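PDB 3WXX: AcrH from Aeromonas hydrophila, which is the chaperone of the type III secretion translocator AopB, and probably shields its membrane-prone segments before secretion and translocon assembly. Local coordinates for the interface of chains A and B. Residues are numbered along the deposited sequence; one frame, centred on the assembly and turned at random. Chains: chain A, AcrH; chain B, AopB.

Contact 1: the interface of chains A and B. Residues chain A 64, 68, 83, 99; chain B 4-7.
B:Val4 sits between A:His99 and A:Ala68 in a groove of AcrH, a class II type III secretion chaperone whose helical pairs are of the tetratricopeptide repeat kind. The translocator supplies an extended, helix-free stretch, residues 4 to 7, which starts a VVLPQP sequence resembling the (P/V)xLxxP chaperone-binding motif of translocators. B:Val4 loses 42 Å² of surface here. With CG1 anti to the backbone N (chi1 -171°), both methyls are directed at the chaperone. CG2 stands over the centre of the A:His99 imidazole, 3.5 Å from the ring centroid in a CH-pi contact, while CG1 lies nearer the CD2-NE2 side of the ring, 3.5 Å from CD2, and on toward A:Leu64. A:His99 is an engineered residue standing where arginine occurs naturally, so this ring contact belongs to the crystallised variant. Opposite the imidazole, the methyl CB of A:Ala68 meets B:Val4 CG2 at 3.6 Å. The phenol oxygen OH of A:Tyr83 comes in from the flank, 3.5 Å from that CG2.

A:Leu64, with 28 Å² hidden, extends the contact along the segment, its side chain lying obliquely across those of B:Val4, B:Leu6 and B:Pro7. Chi2 of 66° aims CD1 at B:Val4 and CD2 at B:Pro7. CD1 lies 3.9 Å from B:Val4 CG1. The branch carbon CG packs against B:Leu6 CD2 at 3.9 Å. CD2 reaches the ring carbon CD of B:Pro7 at 3.8 Å.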
loop_
_atom_site.group_PDB
_atom_site.type_symbol
_atom_site.label_atom_id
_atom_site.label_comp_id
_atom_site.label_asym_id
_atom_site.label_seq_id
_atom_site.Cartn_x
_atom_site.Cartn_y
_atom_site.Cartn_z
ATOM N N LEU A 64 -6.305 -0.152 5.231
ATOM C CA LEU A 64 -6.746 0.484 6.454
ATOM C C LEU A 64 -6.242 -0.335 7.658
ATOM O O LEU A 64 -5.675 0.205 8.609
ATOM C CB LEU A 64 -8.280 0.608 6.468
ATOM C CG LEU A 64 -8.815 1.309 7.708
ATOM C CD1 LEU A 64 -8.378 2.757 7.754
ATOM C CD2 LEU A 64 -10.314 1.235 7.703
ATOM N N ALA A 68 -3.737 0.767 10.606
ATOM C CA ALA A 68 -4.147 0.800 11.982
ATOM C C ALA A 68 -3.183 -0.017 12.860
ATOM O O ALA A 68 -2.856 0.420 13.942
ATOM C CB ALA A 68 -5.553 0.282 12.109
ATOM N N TYR A 83 -2.033 4.200 4.848
ATOM C CA TYR A 83 -3.198 5.044 4.739
ATOM C C TYR A 83 -3.219 5.820 3.398
ATOM O O TYR A 83 -4.289 5.951 2.753
ATOM C CB TYR A 83 -3.248 6.018 5.916
ATOM C CG TYR A 83 -3.483 5.393 7.249
ATOM C CD1 TYR A 83 -4.235 4.232 7.381
ATOM C CD2 TYR A 83 -2.996 5.986 8.397
ATOM C CE1 TYR A 83 -4.485 3.662 8.631
ATOM C CE2 TYR A 83 -3.233 5.420 9.651
ATOM C CZ TYR A 83 -3.991 4.255 9.755
ATOM O OH TYR A 83 -4.256 3.686 10.969
ATOM N N HIS A 99 -6.756 9.289 9.981
ATOM C CA HIS A 99 -5.751 8.606 10.798
ATOM C C HIS A 99 -4.334 8.905 10.337
ATOM O O HIS A 99 -3.399 8.873 11.115
ATOM C CB HIS A 99 -6.026 7.107 10.853
ATOM C CG HIS A 99 -7.334 6.781 11.490
ATOM N ND1 HIS A 99 -7.625 7.141 12.781
ATOM C CD2 HIS A 99 -8.424 6.134 11.024
ATOM C CE1 HIS A 99 -8.825 6.693 13.105
ATOM N NE2 HIS A 99 -9.334 6.087 12.052
ATOM N N VAL B 4 -8.653 2.855 15.465
ATOM C CA VAL B 4 -9.283 2.813 14.143
ATOM C C VAL B 4 -10.466 1.861 14.077
ATOM O O VAL B 4 -10.399 0.710 14.543
ATOM C CB VAL B 4 -8.276 2.504 13.000
ATOM C CG1 VAL B 4 -8.931 2.691 11.640
ATOM C CG2 VAL B 4 -7.067 3.422 13.103
ATOM N N VAL B 5 -11.556 2.374 13.500
ATOM C CA VAL B 5 -12.736 1.582 13.220
ATOM C C VAL B 5 -12.526 0.904 11.889
ATOM O O VAL B 5 -12.615 1.539 10.843
ATOM C CB VAL B 5 -14.011 2.458 13.104
ATOM C CG1 VAL B 5 -15.167 1.655 12.551
ATOM C CG2 VAL B 5 -14.381 3.063 14.441
ATOM N N LEU B 6 -12.261 -0.391 11.923
ATOM C CA LEU B 6 -12.177 -1.168 10.699
ATOM C C LEU B 6 -13.567 -1.665 10.347
ATOM O O LEU B 6 -14.352 -1.986 11.253
ATOM C CB LEU B 6 -11.292 -2.382 10.923
ATOM C CG LEU B 6 -9.934 -2.112 11.521
ATOM C CD1 LEU B 6 -9.261 -3.445 11.751
ATOM C CD2 LEU B 6 -9.115 -1.253 10.574
ATOM N N PRO B 7 -13.876 -1.796 9.040
ATOM C CA PRO B 7 -15.182 -2.378 8.694
ATOM C C PRO B 7 -15.320 -3.779 9.196
ATOM O O PRO B 7 -14.323 -4.493 9.289
ATOM C CB PRO B 7 -15.202 -2.337 7.162
ATOM C CG PRO B 7 -13.811 -2.071 6.738
ATOM C CD PRO B 7 -13.207 -1.260 7.844
#

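Contact 2: the interface of chains A and B. Residues chain A 25-26, 29, 51, 55; chain B 25, 28-29.
The flat guanidinium of B:Arg29 takes no part in the packing against A:Leu29; the arginine works through its aliphatic stem, whose CG lies 4.1 Å from A:Leu29 CD1. A bend at chi3 (75°) carries the charged end away from the leucine, leaving the stem along the apolar seam. A:Ala51 stands near the same stem, at a looser distance.

The seam is a helix-on-helix contact, with AopB helix 24-42 laid against AcrH helices 23-38 and 42-55 of the repeat-type chaperone fold, and it probably fixes this N-terminal AopB helix on the chaperone. B:Leu28, burying 56 Å², drives its branched end between these two AcrH helices. Its CD2 methyl turns to helix 23-38, where it meets the methyl CG2 of A:Thr25 at 3.6 Å and CD2 of A:Leu29 at 3.7 Å. Its CD1 methyl turns to helix 42-55 and lies 3.9 Å from A:Leu55 CD1. A:Leu29 bridges two translocator residues: chi2 of 56° points its CD2 at B:Leu28 and its CD1 at the stem of B:Arg29. A:Thr25 presents its methyl rather than its hydroxyl OG1. One turn before B:Leu28, B:Leu25 rests its CD2 methyl on the chaperone backbone, 4.0 Å from the carbonyl oxygen O of A:Thr25.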
loop_
_atom_site.group_PDB
_atom_site.type_symbol
_atom_site.label_atom_id
_atom_site.label_comp_id
_atom_site.label_asym_id
_atom_site.label_seq_id
_atom_site.Cartn_x
_atom_site.Cartn_y
_atom_site.Cartn_z
ATOM N N THR A 25 -12.365 -17.396 1.617
ATOM C CA THR A 25 -11.139 -17.688 2.379
ATOM C C THR A 25 -10.446 -16.381 2.792
ATOM O O THR A 25 -9.895 -16.253 3.903
ATOM C CB THR A 25 -10.135 -18.553 1.603
ATOM O OG1 THR A 25 -10.782 -19.726 1.092
ATOM C CG2 THR A 25 -9.004 -18.982 2.523
ATOM N N LEU A 26 -10.474 -15.409 1.884
ATOM C CA LEU A 26 -9.846 -14.114 2.117
ATOM C C LEU A 26 -10.573 -13.405 3.247
ATOM O O LEU A 26 -9.947 -12.841 4.154
ATOM C CB LEU A 26 -9.915 -13.280 0.852
ATOM C CG LEU A 26 -8.677 -12.502 0.445
ATOM C CD1 LEU A 26 -7.444 -13.380 0.326
ATOM C CD2 LEU A 26 -8.948 -11.846 -0.888
ATOM N N LEU A 29 -9.546 -14.732 6.584
ATOM C CA LEU A 29 -8.297 -14.115 6.981
ATOM C C LEU A 29 -8.465 -12.650 7.420
ATOM O O LEU A 29 -7.762 -12.205 8.328
ATOM C CB LEU A 29 -7.311 -14.230 5.835
ATOM C CG LEU A 29 -5.896 -13.765 6.059
ATOM C CD1 LEU A 29 -5.261 -14.458 7.239
ATOM C CD2 LEU A 29 -5.114 -14.067 4.795
ATOM N N ALA A 51 -0.289 -9.873 4.616
ATOM C CA ALA A 51 -0.564 -10.959 3.688
ATOM C C ALA A 51 -1.728 -10.586 2.852
ATOM O O ALA A 51 -1.721 -10.762 1.637
ATOM C CB ALA A 51 -0.863 -12.241 4.440
ATOM N N LEU A 55 -2.163 -10.308 -1.156
ATOM C CA LEU A 55 -3.141 -11.175 -1.836
ATOM C C LEU A 55 -4.110 -10.402 -2.698
ATOM O O LEU A 55 -4.444 -10.844 -3.786
ATOM C CB LEU A 55 -3.911 -12.031 -0.819
ATOM C CG LEU A 55 -3.044 -13.145 -0.222
ATOM C CD1 LEU A 55 -3.625 -13.699 1.055
ATOM C CD2 LEU A 55 -2.834 -14.249 -1.239
ATOM N N LEU B 25 -5.496 -21.054 6.920
ATOM C CA LEU B 25 -5.082 -19.656 6.923
ATOM C C LEU B 25 -3.582 -19.486 7.012
ATOM O O LEU B 25 -3.049 -18.512 6.477
ATOM C CB LEU B 25 -5.751 -18.879 8.066
ATOM C CG LEU B 25 -7.271 -18.769 7.919
ATOM C CD1 LEU B 25 -7.905 -17.854 8.956
ATOM C CD2 LEU B 25 -7.678 -18.324 6.524
ATOM N N LEU B 28 -2.423 -20.102 3.540
ATOM C CA LEU B 28 -2.668 -18.863 2.787
ATOM C C LEU B 28 -1.701 -17.734 3.114
ATOM O O LEU B 28 -1.297 -16.992 2.228
ATOM C CB LEU B 28 -4.087 -18.376 3.050
ATOM C CG LEU B 28 -4.577 -17.212 2.200
ATOM C CD1 LEU B 28 -4.455 -17.510 0.710
ATOM C CD2 LEU B 28 -6.016 -16.888 2.556
ATOM N N ARG B 29 -1.330 -17.603 4.375
ATOM C CA ARG B 29 -0.291 -16.664 4.758
ATOM C C ARG B 29 1.057 -17.061 4.201
ATOM O O ARG B 29 1.845 -16.183 3.841
ATOM C CB ARG B 29 -0.196 -16.527 6.276
ATOM C CG ARG B 29 -1.388 -15.782 6.857
ATOM C CD ARG B 29 -1.496 -15.929 8.364
ATOM N NE ARG B 29 -0.505 -15.121 9.069
ATOM C CZ ARG B 29 -0.567 -14.836 10.368
ATOM N NH1 ARG B 29 -1.563 -15.302 11.120
ATOM N NH2 ARG B 29 0.373 -14.078 10.926
#

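Contact 3: the interface of chains A and B. Residues chain A 2, 5, 9, 18; chain B 195, 198-200, 203.
The backbone nitrogen N of B:Gly200 lies 3.7 Å from the methyl CG2 of A:Ile5, a van der Waals contact where AcrH helix 3-11 meets the break between AopB helices 179-198 and 201-217. The same methyl sits at the edge of the B:Phe199 ring, in its plane, and touches CB of that residue at 3.7 Å.

The ring of B:Phe199 is sandwiched between A:Leu9 of the chaperone and its own neighbour B:Thr198. The CD1 methyl of A:Leu9 lies over one face, offset toward the rim, 3.7 Å from the ring centroid in a CH-pi contact. Its second methyl, CD2, bears on the root of the ring, 3.9 Å from CG. Against the opposite face lies the methyl CG2 of B:Thr198, also offset toward the rim. A chi2 of -87° turns the phenyl so that a flat side is offered to A:Leu9. A:Leu18, from the short helix 15-18, adds its CD2 methyl 3.8 Å from B:Phe199 CE1. Nearer the N-terminus of AcrH, the aliphatic CG of A:Glu2 passes 3.9 Å from B:Gly200 CA. These translocator residues fall within a predicted transmembrane segment, and the N-terminal part of AcrH probably shields this apolar stretch from water until AopB is handed on for secretion.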
loop_
_atom_site.group_PDB
_atom_site.type_symbol
_atom_site.label_atom_id
_atom_site.label_comp_id
_atom_site.label_asym_id
_atom_site.label_seq_id
_atom_site.Cartn_x
_atom_site.Cartn_y
_atom_site.Cartn_z
ATOM N N GLU A 2 5.024 -15.959 -19.413
ATOM C CA GLU A 2 5.444 -14.774 -18.596
ATOM C C GLU A 2 4.751 -13.472 -19.013
ATOM O O GLU A 2 4.195 -12.770 -18.167
ATOM C CB GLU A 2 6.960 -14.568 -18.608
ATOM C CG GLU A 2 7.691 -15.374 -17.547
ATOM C CD GLU A 2 9.167 -14.989 -17.431
ATOM O OE1 GLU A 2 9.624 -14.108 -18.206
ATOM O OE2 GLU A 2 9.875 -15.559 -16.557
ATOM N N ILE A 5 1.230 -13.585 -17.744
ATOM C CA ILE A 5 1.163 -13.216 -16.311
ATOM C C ILE A 5 1.290 -11.698 -16.107
ATOM O O ILE A 5 0.478 -11.120 -15.414
ATOM C CB ILE A 5 2.241 -13.874 -15.449
ATOM C CG1 ILE A 5 2.196 -15.388 -15.566
ATOM C CG2 ILE A 5 2.037 -13.491 -13.997
ATOM C CD1 ILE A 5 0.868 -16.000 -15.159
ATOM N N LEU A 9 -1.391 -9.069 -14.551
ATOM C CA LEU A 9 -1.030 -8.269 -13.408
ATOM C C LEU A 9 -1.347 -6.816 -13.709
ATOM O O LEU A 9 -1.897 -6.096 -12.861
ATOM C CB LEU A 9 0.473 -8.442 -13.101
ATOM C CG LEU A 9 1.007 -7.735 -11.853
ATOM C CD1 LEU A 9 0.394 -8.322 -10.601
ATOM C CD2 LEU A 9 2.502 -7.856 -11.767
ATOM N N LEU A 18 -4.672 -15.469 -8.862
ATOM C CA LEU A 18 -3.701 -16.321 -9.486
ATOM C C LEU A 18 -3.691 -17.653 -8.783
ATOM O O LEU A 18 -3.586 -18.673 -9.430
ATOM C CB LEU A 18 -2.324 -15.700 -9.396
ATOM C CG LEU A 18 -1.498 -15.726 -10.655
ATOM C CD1 LEU A 18 -2.185 -14.967 -11.772
ATOM C CD2 LEU A 18 -0.162 -15.086 -10.330
ATOM N N ILE B 195 8.527 -9.380 -7.180
ATOM C CA ILE B 195 7.643 -9.416 -8.365
ATOM C C ILE B 195 8.174 -10.453 -9.332
ATOM O O ILE B 195 7.425 -11.304 -9.804
ATOM C CB ILE B 195 7.517 -8.066 -9.118
ATOM C CG1 ILE B 195 6.853 -6.961 -8.280
ATOM C CG2 ILE B 195 6.693 -8.232 -10.384
ATOM C CD1 ILE B 195 5.385 -7.178 -7.986
ATOM N N THR B 198 7.213 -13.857 -8.009
ATOM C CA THR B 198 5.780 -14.145 -7.956
ATOM C C THR B 198 5.113 -14.149 -9.340
ATOM O O THR B 198 4.182 -14.894 -9.567
ATOM C CB THR B 198 5.009 -13.097 -7.100
ATOM O OG1 THR B 198 5.687 -12.798 -5.861
ATOM C CG2 THR B 198 3.606 -13.587 -6.820
ATOM N N PHE B 199 5.526 -13.244 -10.224
ATOM C CA PHE B 199 4.871 -13.063 -11.521
ATOM C C PHE B 199 5.976 -13.164 -12.559
ATOM O O PHE B 199 7.098 -13.568 -12.219
ATOM C CB PHE B 199 4.169 -11.705 -11.588
ATOM C CG PHE B 199 3.268 -11.422 -10.414
ATOM C CD1 PHE B 199 1.949 -11.848 -10.410
ATOM C CD2 PHE B 199 3.733 -10.713 -9.306
ATOM C CE1 PHE B 199 1.123 -11.606 -9.317
ATOM C CE2 PHE B 199 2.906 -10.468 -8.213
ATOM C CZ PHE B 199 1.604 -10.920 -8.213
ATOM N N GLY B 200 5.705 -12.812 -13.812
ATOM C CA GLY B 200 6.798 -12.728 -14.809
ATOM C C GLY B 200 8.123 -12.101 -14.330
ATOM O O GLY B 200 8.205 -11.516 -13.242
ATOM N N ALA B 203 7.473 -8.834 -15.891
ATOM C CA ALA B 203 6.680 -8.043 -14.955
ATOM C C ALA B 203 7.587 -7.233 -14.041
ATOM O O ALA B 203 7.353 -6.032 -13.796
ATOM C CB ALA B 203 5.769 -8.933 -14.137
#

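The contacts spread along the complex: contact 2 lies about 19 Å from both contact 1 and contact 3, measured between the centres of their C-alpha atoms, while contacts 1 and 3 are about 30 Å apart. They share no residue or helix. AcrH uses its N-terminal helices 3-11 and 15-18 in contact 3, helices 23-38 and 42-55 in contact 2, and helices 60-72, 76-89 and 95-106 in contact 1. AopB meets them with an extended N-terminal segment, a following helix and a predicted membrane region far along the sequence, which suggests that the chaperone holds widely separated translocator segments together.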